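PDB 4R3U: 2-hydroxyisobutanoyl-CoA mutase large subunit from Aquincola tertiaricarbonis, which catalyses, with a small cobalamin-binding subunit, the interconversion of 2-hydroxyisobutyryl-CoA and (S)-3-hydroxybutyryl-CoA through a B12-dependent carbon-skeleton rearrangement. Local coordinates for residues Y190-E195 against E545-G550; A210-E215 against R231-I236; Q303-E308 against S419-A424. All coordinates share one frame; numbering follows the deposited sequence.

Interaction 1: residues Y190-E195 against E545-G550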
loop_
_atom_site.group_PDB
_atom_site.type_symbol
_atom_site.label_atom_id
_atom_site.label_comp_id
_atom_site.label_asym_id
_atom_site.label_seq_id
_atom_site.Cartn_x
_atom_site.Cartn_y
_atom_site.Cartn_z
ATOM N N TYR A 190 2.647 -10.632 -35.980
ATOM C CA TYR A 190 3.559 -9.638 -35.445
ATOM C C TYR A 190 4.787 -9.493 -36.345
ATOM O O TYR A 190 5.174 -8.362 -36.683
ATOM C CB TYR A 190 3.952 -9.975 -33.997
ATOM C CG TYR A 190 4.541 -8.803 -33.236
ATOM C CD1 TYR A 190 3.729 -7.768 -32.761
ATOM C CD2 TYR A 190 5.901 -8.747 -32.948
ATOM C CE1 TYR A 190 4.265 -6.702 -32.026
ATOM C CE2 TYR A 190 6.449 -7.682 -32.224
ATOM C CZ TYR A 190 5.629 -6.662 -31.763
ATOM O OH TYR A 190 6.178 -5.624 -31.037
ATOM N N VAL A 191 5.367 -10.653 -36.764
ATOM C CA VAL A 191 6.532 -10.730 -37.643
ATOM C C VAL A 191 6.197 -10.115 -38.998
ATOM O O VAL A 191 6.938 -9.247 -39.465
ATOM C CB VAL A 191 7.126 -12.169 -37.727
ATOM C CG1 VAL A 191 8.185 -12.292 -38.833
ATOM C CG2 VAL A 191 7.710 -12.583 -36.384
ATOM N N ALA A 192 5.057 -10.519 -39.597
ATOM C CA ALA A 192 4.546 -9.986 -40.862
ATOM C C ALA A 192 4.370 -8.463 -40.782
ATOM O O ALA A 192 4.761 -7.772 -41.724
ATOM C CB ALA A 192 3.222 -10.650 -41.207
ATOM N N LEU A 193 3.843 -7.938 -39.649
ATOM C CA LEU A 193 3.657 -6.496 -39.411
ATOM C C LEU A 193 5.012 -5.744 -39.357
ATOM O O LEU A 193 5.153 -4.699 -39.987
ATOM C CB LEU A 193 2.818 -6.240 -38.130
ATOM C CG LEU A 193 2.563 -4.768 -37.731
ATOM C CD1 LEU A 193 1.726 -4.026 -38.758
ATOM C CD2 LEU A 193 1.877 -4.678 -36.406
ATOM N N GLY A 194 5.970 -6.303 -38.620
ATOM C CA GLY A 194 7.318 -5.772 -38.466
ATOM C C GLY A 194 8.036 -5.664 -39.784
ATOM O O GLY A 194 8.679 -4.647 -40.049
ATOM N N GLU A 195 7.872 -6.691 -40.649
ATOM C CA GLU A 195 8.444 -6.729 -41.995
ATOM C C GLU A 195 7.817 -5.640 -42.874
ATOM O O GLU A 195 8.547 -4.861 -43.499
ATOM C CB GLU A 195 8.289 -8.128 -42.625
ATOM C CG GLU A 195 9.299 -9.140 -42.093
ATOM C CD GLU A 195 9.136 -10.596 -42.502
ATOM O OE1 GLU A 195 10.169 -11.302 -42.586
ATOM O OE2 GLU A 195 7.983 -11.050 -42.680
ATOM N N GLU A 545 3.678 -16.509 -44.007
ATOM C CA GLU A 545 3.219 -16.328 -45.388
ATOM C C GLU A 545 1.696 -16.323 -45.514
ATOM O O GLU A 545 1.126 -15.498 -46.239
ATOM C CB GLU A 545 3.863 -17.347 -46.325
ATOM C CG GLU A 545 5.311 -17.016 -46.670
ATOM C CD GLU A 545 5.561 -15.591 -47.138
ATOM O OE1 GLU A 545 4.949 -15.191 -48.155
ATOM O OE2 GLU A 545 6.309 -14.855 -46.449
ATOM N N LEU A 546 1.043 -17.185 -44.734
ATOM C CA LEU A 546 -0.407 -17.307 -44.687
ATOM C C LEU A 546 -1.105 -16.024 -44.233
ATOM O O LEU A 546 -1.937 -15.497 -44.976
ATOM C CB LEU A 546 -0.818 -18.488 -43.796
ATOM C CG LEU A 546 -0.862 -19.863 -44.475
ATOM C CD1 LEU A 546 -0.814 -20.971 -43.436
ATOM C CD2 LEU A 546 -2.093 -19.997 -45.378
ATOM N N VAL A 547 -0.782 -15.530 -43.025
ATOM C CA VAL A 547 -1.323 -14.269 -42.463
ATOM C C VAL A 547 -1.128 -13.065 -43.432
ATOM O O VAL A 547 -2.074 -12.288 -43.647
ATOM C CB VAL A 547 -0.869 -13.975 -41.002
ATOM C CG1 VAL A 547 -1.229 -15.135 -40.076
ATOM C CG2 VAL A 547 0.615 -13.637 -40.902
ATOM N N LYS A 548 0.071 -12.995 -44.085
ATOM C CA LYS A 548 0.434 -11.993 -45.091
ATOM C C LYS A 548 -0.520 -12.089 -46.269
ATOM O O LYS A 548 -1.003 -11.058 -46.755
ATOM C CB LYS A 548 1.876 -12.211 -45.594
ATOM C CG LYS A 548 2.926 -11.498 -44.776
ATOM C CD LYS A 548 4.317 -11.990 -45.085
ATOM C CE LYS A 548 5.377 -11.003 -44.647
ATOM N NZ LYS A 548 6.744 -11.444 -45.055
ATOM N N ALA A 549 -0.798 -13.338 -46.718
ATOM C CA ALA A 549 -1.638 -13.624 -47.871
ATOM C C ALA A 549 -3.141 -13.322 -47.666
ATOM O O ALA A 549 -3.913 -13.326 -48.631
ATOM C CB ALA A 549 -1.409 -15.060 -48.329
ATOM N N GLY A 550 -3.523 -13.036 -46.431
ATOM C CA GLY A 550 -4.899 -12.723 -46.062
ATOM C C GLY A 550 -5.650 -13.836 -45.347
ATOM O O GLY A 550 -6.878 -13.764 -45.221
#
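Ala192 and Glu195 belong to helix 183-196, in the outer helical layer of the TIM barrel, and there they meet Val547 and Lys548 of helix 540-549, near the C-terminal end of the chain. The two short helical segments cross at -64°, with their axes 9.3 Å apart at closest approach. That spacing suits the small residue at the crossing: the methyl CB of Ala192 lies 3.7 Å from Lys548 CG and 4.0 Å from Val547 CG2, so the lysine packs with its aliphatic carbons before its charge is used. Lys548 sets off with CG anti to its carbonyl carbon (chi1 -88°) and stays extended, which carries the chain past Ala192 to the carboxylate of Glu195. Its NZ donates to Glu195 OE2 at 2.7 Å, completing a salt bridge in which the ammonium stands above the carboxylate plane, 53° out of it. A longer bridge joins the same NZ to Glu545 OE2 at 3.7 Å, one helical turn back. The cation is thus shared by two acids and probably screens them from each other, their OE2 atoms being 5.6 Å apart. With an alanine in place of Glu195, Lys548 would probably rest on the long Glu545 bridge alone within this network and turn more freely. Behind the contact, Ala192 and Leu193 also touch Leu158 of helix 158-164, Tyr190 meets Phe177 of strand 175-178, and Leu546 packs on Met524 and Leu525 of helix 518-532.

Interaction 2: residues A210-E215 against R231-I236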
loop_
_atom_site.group_PDB
_atom_site.type_symbol
_atom_site.label_atom_id
_atom_site.label_comp_id
_atom_site.label_asym_id
_atom_site.label_seq_id
_atom_site.Cartn_x
_atom_site.Cartn_y
_atom_site.Cartn_z
ATOM N N ALA A 210 1.954 -18.092 -24.881
ATOM C CA ALA A 210 2.179 -19.405 -25.513
ATOM C C ALA A 210 2.120 -20.711 -24.676
ATOM O O ALA A 210 1.782 -21.761 -25.222
ATOM C CB ALA A 210 3.433 -19.362 -26.375
ATOM N N ASP A 211 2.461 -20.652 -23.385
ATOM C CA ASP A 211 2.472 -21.805 -22.457
ATOM C C ASP A 211 1.154 -22.551 -22.441
ATOM O O ASP A 211 0.201 -22.122 -21.801
ATOM C CB ASP A 211 2.865 -21.369 -21.015
ATOM C CG ASP A 211 2.990 -22.471 -19.979
ATOM O OD1 ASP A 211 2.689 -23.655 -20.307
ATOM O OD2 ASP A 211 3.349 -22.158 -18.837
ATOM N N ILE A 212 1.133 -23.691 -23.120
ATOM C CA ILE A 212 -0.055 -24.545 -23.217
ATOM C C ILE A 212 -0.239 -25.513 -22.041
ATOM O O ILE A 212 -1.364 -25.833 -21.686
ATOM C CB ILE A 212 -0.160 -25.213 -24.603
ATOM C CG1 ILE A 212 -1.601 -25.582 -24.953
ATOM C CG2 ILE A 212 0.825 -26.396 -24.767
ATOM C CD1 ILE A 212 -2.455 -24.436 -25.395
ATOM N N LEU A 213 0.842 -25.942 -21.413
ATOM C CA LEU A 213 0.755 -26.869 -20.282
ATOM C C LEU A 213 -0.093 -26.304 -19.136
ATOM O O LEU A 213 -0.959 -27.007 -18.595
ATOM C CB LEU A 213 2.158 -27.377 -19.854
ATOM C CG LEU A 213 2.972 -28.139 -20.978
ATOM C CD1 LEU A 213 4.391 -28.402 -20.577
ATOM C CD2 LEU A 213 2.314 -29.425 -21.404
ATOM N N LYS A 214 0.036 -24.997 -18.888
ATOM C CA LYS A 214 -0.720 -24.322 -17.850
ATOM C C LYS A 214 -2.175 -24.124 -18.244
ATOM O O LYS A 214 -3.003 -23.866 -17.383
ATOM C CB LYS A 214 -0.022 -23.005 -17.435
ATOM C CG LYS A 214 -0.001 -21.905 -18.475
ATOM C CD LYS A 214 -1.141 -20.914 -18.334
ATOM C CE LYS A 214 -0.867 -19.704 -19.198
ATOM N NZ LYS A 214 -1.050 -19.959 -20.666
ATOM N N GLU A 215 -2.484 -24.221 -19.556
ATOM C CA GLU A 215 -3.848 -24.115 -20.101
ATOM C C GLU A 215 -4.625 -25.378 -19.747
ATOM O O GLU A 215 -5.757 -25.284 -19.288
ATOM C CB GLU A 215 -3.809 -23.898 -21.621
ATOM C CG GLU A 215 -3.320 -22.502 -22.033
ATOM C CD GLU A 215 -4.124 -21.353 -21.461
ATOM O OE1 GLU A 215 -5.343 -21.524 -21.270
ATOM O OE2 GLU A 215 -3.524 -20.318 -21.106
ATOM N N ARG A 231 4.349 -29.142 -29.508
ATOM C CA ARG A 231 5.158 -28.986 -30.712
ATOM C C ARG A 231 5.043 -27.514 -31.243
ATOM O O ARG A 231 6.032 -26.956 -31.718
ATOM C CB ARG A 231 4.731 -30.049 -31.762
ATOM C CG ARG A 231 5.345 -29.888 -33.149
ATOM C CD ARG A 231 4.471 -29.047 -34.057
ATOM N NE ARG A 231 5.137 -28.750 -35.329
ATOM C CZ ARG A 231 5.021 -29.483 -36.433
ATOM N NH1 ARG A 231 4.258 -30.573 -36.440
ATOM N NH2 ARG A 231 5.657 -29.129 -37.538
ATOM N N ILE A 232 3.852 -26.889 -31.131
ATOM C CA ILE A 232 3.672 -25.505 -31.556
ATOM C C ILE A 232 4.531 -24.602 -30.654
ATOM O O ILE A 232 5.316 -23.800 -31.184
ATOM C CB ILE A 232 2.178 -25.060 -31.654
ATOM C CG1 ILE A 232 1.416 -25.835 -32.734
ATOM C CG2 ILE A 232 2.083 -23.559 -31.955
ATOM C CD1 ILE A 232 -0.076 -25.930 -32.497
ATOM N N VAL A 233 4.437 -24.776 -29.304
ATOM C CA VAL A 233 5.256 -24.023 -28.339
ATOM C C VAL A 233 6.743 -24.159 -28.702
ATOM O O VAL A 233 7.479 -23.172 -28.735
ATOM C CB VAL A 233 4.969 -24.427 -26.872
ATOM C CG1 VAL A 233 5.774 -23.571 -25.904
ATOM C CG2 VAL A 233 3.476 -24.303 -26.563
ATOM N N ARG A 234 7.150 -25.379 -29.042
ATOM C CA ARG A 234 8.513 -25.713 -29.444
ATOM C C ARG A 234 8.869 -24.935 -30.706
ATOM O O ARG A 234 9.899 -24.271 -30.735
ATOM C CB ARG A 234 8.594 -27.227 -29.654
ATOM C CG ARG A 234 9.969 -27.807 -29.873
ATOM C CD ARG A 234 9.850 -29.036 -30.757
ATOM N NE ARG A 234 9.349 -28.686 -32.089
ATOM C CZ ARG A 234 9.145 -29.545 -33.078
ATOM N NH1 ARG A 234 8.687 -29.124 -34.244
ATOM N NH2 ARG A 234 9.392 -30.833 -32.908
ATOM N N ASP A 235 8.001 -24.955 -31.723
ATOM C CA ASP A 235 8.212 -24.182 -32.959
ATOM C C ASP A 235 8.296 -22.666 -32.699
ATOM O O ASP A 235 9.081 -21.965 -33.340
ATOM C CB ASP A 235 7.111 -24.475 -33.976
ATOM C CG ASP A 235 7.150 -25.845 -34.589
ATOM O OD1 ASP A 235 7.962 -26.678 -34.142
ATOM O OD2 ASP A 235 6.344 -26.099 -35.493
ATOM N N ILE A 236 7.497 -22.175 -31.752
ATOM C CA ILE A 236 7.548 -20.760 -31.383
ATOM C C ILE A 236 8.929 -20.483 -30.794
ATOM O O ILE A 236 9.593 -19.535 -31.214
ATOM C CB ILE A 236 6.394 -20.338 -30.428
ATOM C CG1 ILE A 236 5.028 -20.426 -31.133
ATOM C CG2 ILE A 236 6.638 -18.942 -29.859
ATOM C CD1 ILE A 236 3.796 -20.410 -30.124
#
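Lys214 NZ is gripped by several acceptors just beyond the apolar meeting of Ala210 and Ile212 with Val233. It donates to Asp211 O at 2.7 Å, in the carbonyl plane, forms a salt bridge with Glu215 OE2, and is also bonded to Asn180 OD1. Asp211 OD1 accepts from Lys214 N at 3.3 Å, nearly straight at 160°, the donor standing above the carboxylate plane; this is a capping bond on the turn that leads into the helix. Asp211 has further partners in Tyr278 OH and Ser253 N, which fix its carboxylate. The turn held in this way follows barrel strand 206-208 and leads, through helices 213-219 and 226-243, to strand 247-248, a beta-alpha-beta connection of the TIM barrel. Thr207 and Val208 of that first strand, with Gln209 just before Ala210, bind (3S)-3-hydroxybutanoyl-CoA. Helix 226-243 closes over the turn by hydrophobic contacts. Val233, with CG1 anti to the backbone N (chi1 -177°) and CG2 beside that N, places CG2 3.3 Å from Ala210 O and 3.8 Å from Ile212 CG2, so this one methyl packs against both a carbonyl and a branch. One turn further, Ile236 CD1 covers Ala210 CB at 3.9 Å, while Trp184 and Leu187 of helix 183-196 touch the same isoleucine. Another edge of helix 226-243 carries the acid Asp235 between two arginines. Arg231 NE reaches its OD2 at 2.9 Å; Arg234 NH1 meets the syn lone pair of its OD1 at 2.6 Å, in the guanidinium plane. Arg231 CG lies over one face of the Arg234 guanidinium, toward its rim, and Leu539 N is a second donor to Asp235 OD2.

Interaction 3: residues Q303-E308 against S419-A424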
loop_
_atom_site.group_PDB
_atom_site.type_symbol
_atom_site.label_atom_id
_atom_site.label_comp_id
_atom_site.label_asym_id
_atom_site.label_seq_id
_atom_site.Cartn_x
_atom_site.Cartn_y
_atom_site.Cartn_z
ATOM N N GLN A 303 0.627 -12.512 -4.607
ATOM C CA GLN A 303 -0.509 -12.774 -3.734
ATOM C C GLN A 303 -0.433 -11.966 -2.459
ATOM O O GLN A 303 0.496 -11.137 -2.286
ATOM C CB GLN A 303 -0.708 -14.280 -3.464
ATOM C CG GLN A 303 -1.881 -14.898 -4.208
ATOM C CD GLN A 303 -3.236 -14.786 -3.506
ATOM O OE1 GLN A 303 -3.375 -14.461 -2.306
ATOM N NE2 GLN A 303 -4.277 -15.096 -4.250
ATOM N N GLY A 304 -1.456 -12.199 -1.603
ATOM C CA GLY A 304 -1.703 -11.481 -0.373
ATOM C C GLY A 304 -0.730 -11.669 0.737
ATOM O O GLY A 304 -0.662 -10.780 1.574
ATOM N N ASP A 305 -0.033 -12.832 0.841
ATOM C CA ASP A 305 0.903 -12.988 1.970
ATOM C C ASP A 305 2.192 -12.287 1.600
ATOM O O ASP A 305 3.022 -12.818 0.834
ATOM C CB ASP A 305 1.132 -14.449 2.394
ATOM C CG ASP A 305 1.697 -14.612 3.803
ATOM O OD1 ASP A 305 2.777 -14.014 4.098
ATOM O OD2 ASP A 305 1.089 -15.371 4.607
ATOM N N PHE A 306 2.313 -11.050 2.093
ATOM C CA PHE A 306 3.422 -10.156 1.806
ATOM C C PHE A 306 4.817 -10.805 1.744
ATOM O O PHE A 306 5.471 -10.714 0.704
ATOM C CB PHE A 306 3.378 -8.938 2.748
ATOM C CG PHE A 306 4.363 -7.857 2.390
ATOM C CD1 PHE A 306 4.086 -6.957 1.366
ATOM C CD2 PHE A 306 5.573 -7.739 3.077
ATOM C CE1 PHE A 306 5.002 -5.965 1.018
ATOM C CE2 PHE A 306 6.480 -6.729 2.752
ATOM C CZ PHE A 306 6.189 -5.848 1.719
ATOM N N PHE A 307 5.254 -11.457 2.841
ATOM C CA PHE A 307 6.572 -12.088 2.925
ATOM C C PHE A 307 6.706 -13.394 2.204
ATOM O O PHE A 307 7.737 -13.602 1.549
ATOM C CB PHE A 307 7.080 -12.182 4.352
ATOM C CG PHE A 307 7.384 -10.825 4.933
ATOM C CD1 PHE A 307 8.471 -10.084 4.478
ATOM C CD2 PHE A 307 6.567 -10.272 5.907
ATOM C CE1 PHE A 307 8.751 -8.831 5.012
ATOM C CE2 PHE A 307 6.847 -9.018 6.431
ATOM C CZ PHE A 307 7.948 -8.312 5.988
ATOM N N GLU A 308 5.645 -14.245 2.251
ATOM C CA GLU A 308 5.610 -15.521 1.530
ATOM C C GLU A 308 5.826 -15.346 -0.009
ATOM O O GLU A 308 6.565 -16.114 -0.623
ATOM C CB GLU A 308 4.306 -16.229 1.820
ATOM C CG GLU A 308 3.999 -17.411 0.928
ATOM C CD GLU A 308 2.819 -18.203 1.444
ATOM O OE1 GLU A 308 1.686 -17.659 1.450
ATOM O OE2 GLU A 308 3.052 -19.336 1.928
ATOM N N SER A 419 17.286 -11.181 5.774
ATOM C CA SER A 419 16.161 -11.284 6.708
ATOM C C SER A 419 16.055 -12.733 7.146
ATOM O O SER A 419 15.951 -13.635 6.301
ATOM C CB SER A 419 14.861 -10.838 6.042
ATOM O OG SER A 419 13.710 -11.314 6.718
ATOM N N TYR A 420 16.137 -12.965 8.462
ATOM C CA TYR A 420 16.081 -14.322 8.985
ATOM C C TYR A 420 14.833 -15.086 8.529
ATOM O O TYR A 420 14.945 -16.219 8.077
ATOM C CB TYR A 420 16.248 -14.322 10.502
ATOM C CG TYR A 420 17.452 -13.560 11.013
ATOM C CD1 TYR A 420 18.713 -13.734 10.437
ATOM C CD2 TYR A 420 17.348 -12.710 12.112
ATOM C CE1 TYR A 420 19.830 -13.058 10.927
ATOM C CE2 TYR A 420 18.463 -12.061 12.636
ATOM C CZ TYR A 420 19.703 -12.236 12.042
ATOM O OH TYR A 420 20.771 -11.546 12.558
ATOM N N TYR A 421 13.676 -14.423 8.554
ATOM C CA TYR A 421 12.395 -14.975 8.142
ATOM C C TYR A 421 12.351 -15.209 6.639
ATOM O O TYR A 421 12.073 -16.343 6.222
ATOM C CB TYR A 421 11.229 -14.084 8.647
ATOM C CG TYR A 421 9.850 -14.435 8.116
ATOM C CD1 TYR A 421 9.432 -15.767 8.010
ATOM C CD2 TYR A 421 8.943 -13.437 7.762
ATOM C CE1 TYR A 421 8.184 -16.096 7.489
ATOM C CE2 TYR A 421 7.677 -13.756 7.264
ATOM C CZ TYR A 421 7.309 -15.088 7.111
ATOM O OH TYR A 421 6.070 -15.412 6.596
ATOM N N VAL A 422 12.637 -14.163 5.821
ATOM C CA VAL A 422 12.571 -14.268 4.362
ATOM C C VAL A 422 13.568 -15.311 3.879
ATOM O O VAL A 422 13.203 -16.162 3.065
ATOM C CB VAL A 422 12.664 -12.887 3.640
ATOM C CG1 VAL A 422 12.568 -13.015 2.106
ATOM C CG2 VAL A 422 11.605 -11.918 4.162
ATOM N N GLU A 423 14.778 -15.333 4.456
ATOM C CA GLU A 423 15.791 -16.330 4.089
ATOM C C GLU A 423 15.415 -17.775 4.409
ATOM O O GLU A 423 15.607 -18.643 3.560
ATOM C CB GLU A 423 17.205 -15.958 4.560
ATOM C CG GLU A 423 17.782 -14.696 3.922
ATOM C CD GLU A 423 17.919 -14.577 2.413
ATOM O OE1 GLU A 423 17.593 -15.534 1.676
ATOM O OE2 GLU A 423 18.360 -13.496 1.966
ATOM N N ALA A 424 14.813 -18.018 5.590
ATOM C CA ALA A 424 14.338 -19.329 6.036
ATOM C C ALA A 424 13.168 -19.791 5.180
ATOM O O ALA A 424 13.136 -20.952 4.761
ATOM C CB ALA A 424 13.926 -19.263 7.499
#
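With CG of Phe307 placed anti to its carbonyl carbon (chi1 -68°) and that of Tyr421 swung opposite its backbone N (chi1 171°), the two rings converge between the first turns of helices 306-327 and 420-442. They form an offset edge-to-face pair: the edge of Tyr421 approaches the face of Phe307, with centroids 5.7 Å apart and planes at 64°. The tyrosine uses mainly CE2, which lies 3.4 Å from Phe307 CB and 3.8 Å from Phe307 CG, so the approach is centred on the root of the phenylalanine and not on the middle of its ring. Phe306 CD2 covers one face of the Phe307 ring, 3.6 Å above the plane and over its centre, which should restrict rotation of that ring. Val422 adds a third wall: its CG2 meets Phe307 CD1 at 3.6 Å, the two side chains crossing at about a right angle. Both helices begin at this contact, and each has an N-cap. Ser419 OG accepts from Val422 N at 3.2 Å in a nearly straight bond, whereas the corresponding bond from Glu308 N to Asp305 OD1 is weak; the other oxygen of Asp305, OD2, takes Ile52 N. The caps sit at the starts of the turns that bear Phe307, Tyr421 and Val422. The site is buried, partly by a second copy of this subunit, whose Pro415 packs on Phe307 and whose Val412 packs on Tyr421; Ser419 OG also bonds to Pro415 O of that copy. Within the chain, helix 306-327 directly follows barrel strand 298-302, helix 357-370 lies against Phe306 through Leu366 and Leu370, and the ring of Tyr61 meets that of Tyr421.

Interaction 2 is nested in sequence inside the long loop closed by interaction 1, as is interaction 3, which opens only after interaction 2 has closed. Interactions 1 and 2 lie on the same side of the chain's centre, their own centres about 21 Å apart, and helix 183-196 serves both: it carries residues 190-195 and also packs on Ala210 and Ile236. Interaction 3 lies on the opposite side, its centre about 46 Å from that of interaction 1 and about 32 Å from that of interaction 2. Interaction 2 comes near the substrate, the side chain of Ala210 being about 10 Å from bound 3-hydroxybutanoyl-CoA; interaction 3 lies away from the annotated sites, at a contact between large subunits.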